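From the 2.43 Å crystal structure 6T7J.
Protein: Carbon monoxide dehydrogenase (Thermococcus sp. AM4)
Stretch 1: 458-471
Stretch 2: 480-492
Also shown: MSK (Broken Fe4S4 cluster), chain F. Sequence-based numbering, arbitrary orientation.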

# COMPACT_ATOMS: atom_id res chain seq x y z
N HIS A 458 21.42 -13.13 -17.69
CA HIS A 458 20.66 -14.02 -16.82
C HIS A 458 21.59 -14.89 -15.98
O HIS A 458 22.37 -15.68 -16.51
CB HIS A 458 19.71 -14.88 -17.64
CG HIS A 458 18.94 -15.87 -16.83
ND1 HIS A 458 18.99 -17.23 -17.05
CD2 HIS A 458 18.09 -15.70 -15.79
CE1 HIS A 458 18.22 -17.85 -16.19
NE2 HIS A 458 17.66 -16.94 -15.41
N ASN A 459 21.50 -14.72 -14.66
CA ASN A 459 22.26 -15.48 -13.67
C ASN A 459 23.76 -15.22 -13.74
O ASN A 459 24.52 -15.80 -12.96
CB ASN A 459 21.98 -16.98 -13.80
CG ASN A 459 20.61 -17.38 -13.29
OD1 ASN A 459 20.01 -16.67 -12.48
ND2 ASN A 459 20.11 -18.51 -13.77
N TYR A 460 24.20 -14.36 -14.66
CA TYR A 460 25.63 -14.11 -14.78
C TYR A 460 26.19 -13.41 -13.55
O TYR A 460 27.26 -13.79 -13.05
CB TYR A 460 25.93 -13.28 -16.04
CG TYR A 460 27.41 -13.01 -16.22
CD1 TYR A 460 28.26 -13.99 -16.71
CD2 TYR A 460 27.96 -11.78 -15.89
CE1 TYR A 460 29.62 -13.75 -16.87
CE2 TYR A 460 29.31 -11.53 -16.05
CZ TYR A 460 30.13 -12.52 -16.54
OH TYR A 460 31.48 -12.28 -16.69
N SER A 461 25.50 -12.39 -13.05
CA SER A 461 26.03 -11.66 -11.90
C SER A 461 25.99 -12.51 -10.64
O SER A 461 26.94 -12.49 -9.85
CB SER A 461 25.26 -10.35 -11.71
OG SER A 461 25.69 -9.38 -12.66
N HIS A 462 24.92 -13.28 -10.44
CA HIS A 462 24.85 -14.21 -9.31
C HIS A 462 26.12 -15.07 -9.24
O HIS A 462 26.87 -15.02 -8.25
CB HIS A 462 23.62 -15.11 -9.44
CG HIS A 462 22.32 -14.40 -9.19
ND1 HIS A 462 22.11 -13.59 -8.10
CD2 HIS A 462 21.16 -14.41 -9.89
CE1 HIS A 462 20.87 -13.12 -8.13
NE2 HIS A 462 20.28 -13.60 -9.21
N VAL A 463 26.37 -15.83 -10.30
CA VAL A 463 27.46 -16.80 -10.28
C VAL A 463 28.82 -16.11 -10.28
O VAL A 463 29.74 -16.54 -9.59
CB VAL A 463 27.33 -17.79 -11.45
CG1 VAL A 463 27.29 -17.06 -12.78
CG2 VAL A 463 28.48 -18.76 -11.43
N THR A 464 28.96 -15.02 -11.04
CA THR A 464 30.25 -14.35 -11.10
C THR A 464 30.62 -13.73 -9.75
O THR A 464 31.76 -13.85 -9.30
CB THR A 464 30.25 -13.29 -12.20
OG1 THR A 464 30.21 -13.93 -13.48
CG2 THR A 464 31.51 -12.44 -12.13
N LEU A 465 29.65 -13.09 -9.08
CA LEU A 465 29.91 -12.55 -7.75
C LEU A 465 30.25 -13.66 -6.76
O LEU A 465 31.20 -13.54 -5.98
CB LEU A 465 28.71 -11.74 -7.27
CG LEU A 465 28.89 -11.05 -5.92
CD1 LEU A 465 29.96 -9.99 -6.02
CD2 LEU A 465 27.58 -10.45 -5.45
N ALA A 466 29.48 -14.76 -6.79
CA ALA A 466 29.76 -15.87 -5.88
C ALA A 466 31.17 -16.41 -6.10
O ALA A 466 31.91 -16.66 -5.14
CB ALA A 466 28.72 -16.97 -6.06
N LYS A 467 31.56 -16.59 -7.37
CA LYS A 467 32.89 -17.10 -7.70
C LYS A 467 33.98 -16.16 -7.21
O LYS A 467 34.94 -16.59 -6.56
CB LYS A 467 33.01 -17.30 -9.21
CG LYS A 467 32.41 -18.57 -9.78
CD LYS A 467 32.85 -18.73 -11.23
CE LYS A 467 31.84 -19.51 -12.05
NZ LYS A 467 31.96 -20.97 -11.84
N GLU A 468 33.86 -14.87 -7.55
CA GLU A 468 34.88 -13.91 -7.17
C GLU A 468 35.00 -13.79 -5.66
O GLU A 468 36.08 -13.50 -5.15
CB GLU A 468 34.57 -12.54 -7.79
CG GLU A 468 34.74 -12.48 -9.30
CD GLU A 468 36.18 -12.67 -9.73
OE1 GLU A 468 36.44 -13.58 -10.54
OE2 GLU A 468 37.05 -11.90 -9.27
N LEU A 469 33.91 -14.02 -4.93
CA LEU A 469 33.98 -13.95 -3.48
C LEU A 469 34.63 -15.20 -2.89
O LEU A 469 35.52 -15.10 -2.04
CB LEU A 469 32.59 -13.73 -2.89
CG LEU A 469 32.03 -12.31 -3.05
CD1 LEU A 469 30.67 -12.19 -2.39
CD2 LEU A 469 33.00 -11.28 -2.49
N ILE A 470 34.22 -16.38 -3.35
CA ILE A 470 34.77 -17.60 -2.76
C ILE A 470 36.23 -17.79 -3.14
O ILE A 470 36.98 -18.45 -2.41
CB ILE A 470 33.94 -18.85 -3.14
CG1 ILE A 470 33.95 -19.08 -4.65
CG2 ILE A 470 32.53 -18.73 -2.64
CD1 ILE A 470 33.30 -20.38 -5.06
N LYS A 471 36.67 -17.24 -4.27
CA LYS A 471 38.08 -17.34 -4.62
C LYS A 471 38.95 -16.45 -3.74
O LYS A 471 40.16 -16.70 -3.63
CB LYS A 471 38.29 -17.00 -6.10
CG LYS A 471 38.65 -15.55 -6.38
CD LYS A 471 39.31 -15.39 -7.74
CE LYS A 471 38.32 -15.64 -8.87
NZ LYS A 471 38.74 -14.97 -10.14
S1 MSK F . 10.96 -15.88 -6.42
S3 MSK F . 11.28 -12.56 -5.45
S4 MSK F . 12.12 -13.46 -8.65
S5 MSK F . 13.79 -14.56 -5.84
FE1 MSK F . 10.78 -15.62 -4.18
FE2 MSK F . 12.85 -15.23 -7.60
FE3 MSK F . 13.00 -12.59 -6.86
FE4 MSK F . 10.59 -13.77 -7.18
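Stretch 2 480-492: GCWSIAAAMEGLM

Stretch 2 packs across stretch 1 as a second helix. Residues 460-471 form the first helix and residues up to 489 the second; the two axes approach to 9.0 Å with a signed crossing angle of -73°, so the chains cross steeply rather than run alongside one another. Gly 490, with a positive phi of 121°, ends the second helix, and Leu 491 and Met 492 follow outside it. The contact buries 530 Å², both sides summed, and the backbones come close at three places, with CA-CA distances of 5.9 Å for Asn 459 and Ala 485, 5.7 Å for His 462 and Trp 482, and 5.9 Å for Val 463 and Ala 486.

Along stretch 1, contact begins at Asn 459, the N-cap residue, whose side chain is not used for capping but is directed at stretch 2. Asn 459 OD1 lies 3.4 Å from Ala 485 CB, and Asn 459 ND2 lies 3.5 Å from Met 488 CE. Tyr 460 and Ser 461 make no contact, and the next turn brings in His 462. Trp 482 CA sits over one face of the His 462 imidazole, 3.8 Å from the centroid of that ring and nearly on the ring normal, a CH-pi contact. Trp 482, in the t rotamer, also brings its indole alongside the first helix: His 462 ND1 is 3.2 Å from Trp 482 CD1, near the plane of the indole, and Trp 482 NE1 donates a weak hydrogen bond of 3.4 Å to His 462 O, an oxygen that also accepts the helical bond from Ala 466 N. The small side chain of Ala 485 fits beside His 462, with Ala 485 CB 4.0 Å from His 462 CB. One residue before Trp 482, Cys 481 SG binds FE2 of the broken cluster at 2.4 Å, so this helix also carries a cluster ligand.

Val 463 faces the far end of the second helix, with Val 463 CG2 3.4 Å from Glu 489 CG and 3.6 Å from Leu 491 CD1. One turn on from His 462, Ala 466 CB touches both Trp 482 and Leu 491, 4.0 Å from Trp 482 CZ2 and 3.7 Å from Leu 491 CD1. Lys 467 leaves its backbone sideways, but the end of its side chain comes nearer, and Lys 467 NZ forms a salt bridge with Glu 489 OE2 at 3.6 Å. Ile 470 closes the contact, with Ile 470 CD1 4.4 Å from Leu 491 CD2. Leu 491 thus meets successive turns of the first helix from just beyond the end of the second.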

# COMPACT_ATOMS: atom_id res chain seq x y z
N GLY A 480 16.95 -17.78 -2.48
CA GLY A 480 16.14 -17.43 -3.63
C GLY A 480 16.71 -17.85 -4.97
O GLY A 480 17.38 -18.89 -5.12
N CYS A 481 16.43 -17.02 -5.98
CA CYS A 481 16.88 -17.35 -7.32
C CYS A 481 18.39 -17.25 -7.46
O CYS A 481 18.96 -17.90 -8.35
CB CYS A 481 16.17 -16.46 -8.35
SG CYS A 481 14.38 -16.78 -8.50
N TRP A 482 19.07 -16.50 -6.58
CA TRP A 482 20.52 -16.65 -6.53
C TRP A 482 20.90 -18.07 -6.18
O TRP A 482 21.85 -18.62 -6.75
CB TRP A 482 21.17 -15.71 -5.50
CG TRP A 482 22.64 -16.07 -5.36
CD1 TRP A 482 23.67 -15.61 -6.12
CD2 TRP A 482 23.22 -17.02 -4.44
NE1 TRP A 482 24.85 -16.19 -5.72
CE2 TRP A 482 24.60 -17.06 -4.70
CE3 TRP A 482 22.70 -17.83 -3.42
CZ2 TRP A 482 25.47 -17.87 -3.98
CZ3 TRP A 482 23.57 -18.64 -2.71
CH2 TRP A 482 24.94 -18.65 -2.98
N SER A 483 20.22 -18.67 -5.21
CA SER A 483 20.56 -20.03 -4.83
C SER A 483 20.22 -21.01 -5.95
O SER A 483 20.97 -21.96 -6.19
CB SER A 483 19.86 -20.42 -3.53
OG SER A 483 20.20 -19.51 -2.51
N ILE A 484 19.12 -20.77 -6.66
CA ILE A 484 18.83 -21.61 -7.82
C ILE A 484 19.93 -21.48 -8.87
O ILE A 484 20.37 -22.48 -9.46
CB ILE A 484 17.45 -21.28 -8.41
CG1 ILE A 484 16.37 -21.44 -7.34
CG2 ILE A 484 17.14 -22.18 -9.59
CD1 ILE A 484 14.99 -21.02 -7.80
N ALA A 485 20.42 -20.26 -9.10
CA ALA A 485 21.49 -20.05 -10.07
C ALA A 485 22.78 -20.74 -9.64
O ALA A 485 23.44 -21.41 -10.44
CB ALA A 485 21.73 -18.55 -10.27
N ALA A 486 23.15 -20.58 -8.37
CA ALA A 486 24.36 -21.22 -7.86
C ALA A 486 24.25 -22.73 -7.92
O ALA A 486 25.23 -23.42 -8.22
CB ALA A 486 24.62 -20.75 -6.42
N ALA A 487 23.06 -23.27 -7.66
CA ALA A 487 22.87 -24.71 -7.72
C ALA A 487 22.97 -25.22 -9.15
O ALA A 487 23.56 -26.28 -9.40
CB ALA A 487 21.52 -25.09 -7.10
N MET A 488 22.40 -24.48 -10.11
CA MET A 488 22.46 -24.91 -11.50
C MET A 488 23.87 -24.78 -12.07
O MET A 488 24.24 -25.54 -12.97
CB MET A 488 21.47 -24.11 -12.34
CG MET A 488 20.02 -24.36 -11.99
SD MET A 488 18.90 -23.38 -13.01
CE MET A 488 19.46 -21.72 -12.63
N GLU A 489 24.66 -23.84 -11.57
CA GLU A 489 26.01 -23.68 -12.08
C GLU A 489 26.95 -24.78 -11.58
O GLU A 489 27.80 -25.27 -12.33
CB GLU A 489 26.57 -22.31 -11.71
CG GLU A 489 28.01 -22.10 -12.15
CD GLU A 489 28.11 -21.51 -13.54
OE1 GLU A 489 27.07 -21.08 -14.08
OE2 GLU A 489 29.23 -21.46 -14.09
N GLY A 490 26.80 -25.17 -10.32
CA GLY A 490 27.68 -26.17 -9.74
C GLY A 490 28.41 -25.64 -8.53
O GLY A 490 29.28 -26.32 -7.98
N LEU A 491 28.05 -24.43 -8.10
CA LEU A 491 28.67 -23.81 -6.93
C LEU A 491 28.20 -24.42 -5.62
O LEU A 491 28.71 -24.03 -4.56
CB LEU A 491 28.40 -22.31 -6.94
CG LEU A 491 28.99 -21.55 -8.13
CD1 LEU A 491 28.56 -20.09 -8.09
CD2 LEU A 491 30.51 -21.67 -8.14
N MET A 492 27.25 -25.35 -5.66
CA MET A 492 26.79 -26.04 -4.46
C MET A 492 27.01 -27.55 -4.55
O MET A 492 26.50 -28.29 -3.71
CB MET A 492 25.31 -25.74 -4.19
CG MET A 492 25.06 -24.31 -3.72
SD MET A 492 23.32 -23.85 -3.69
CE MET A 492 23.44 -22.16 -3.12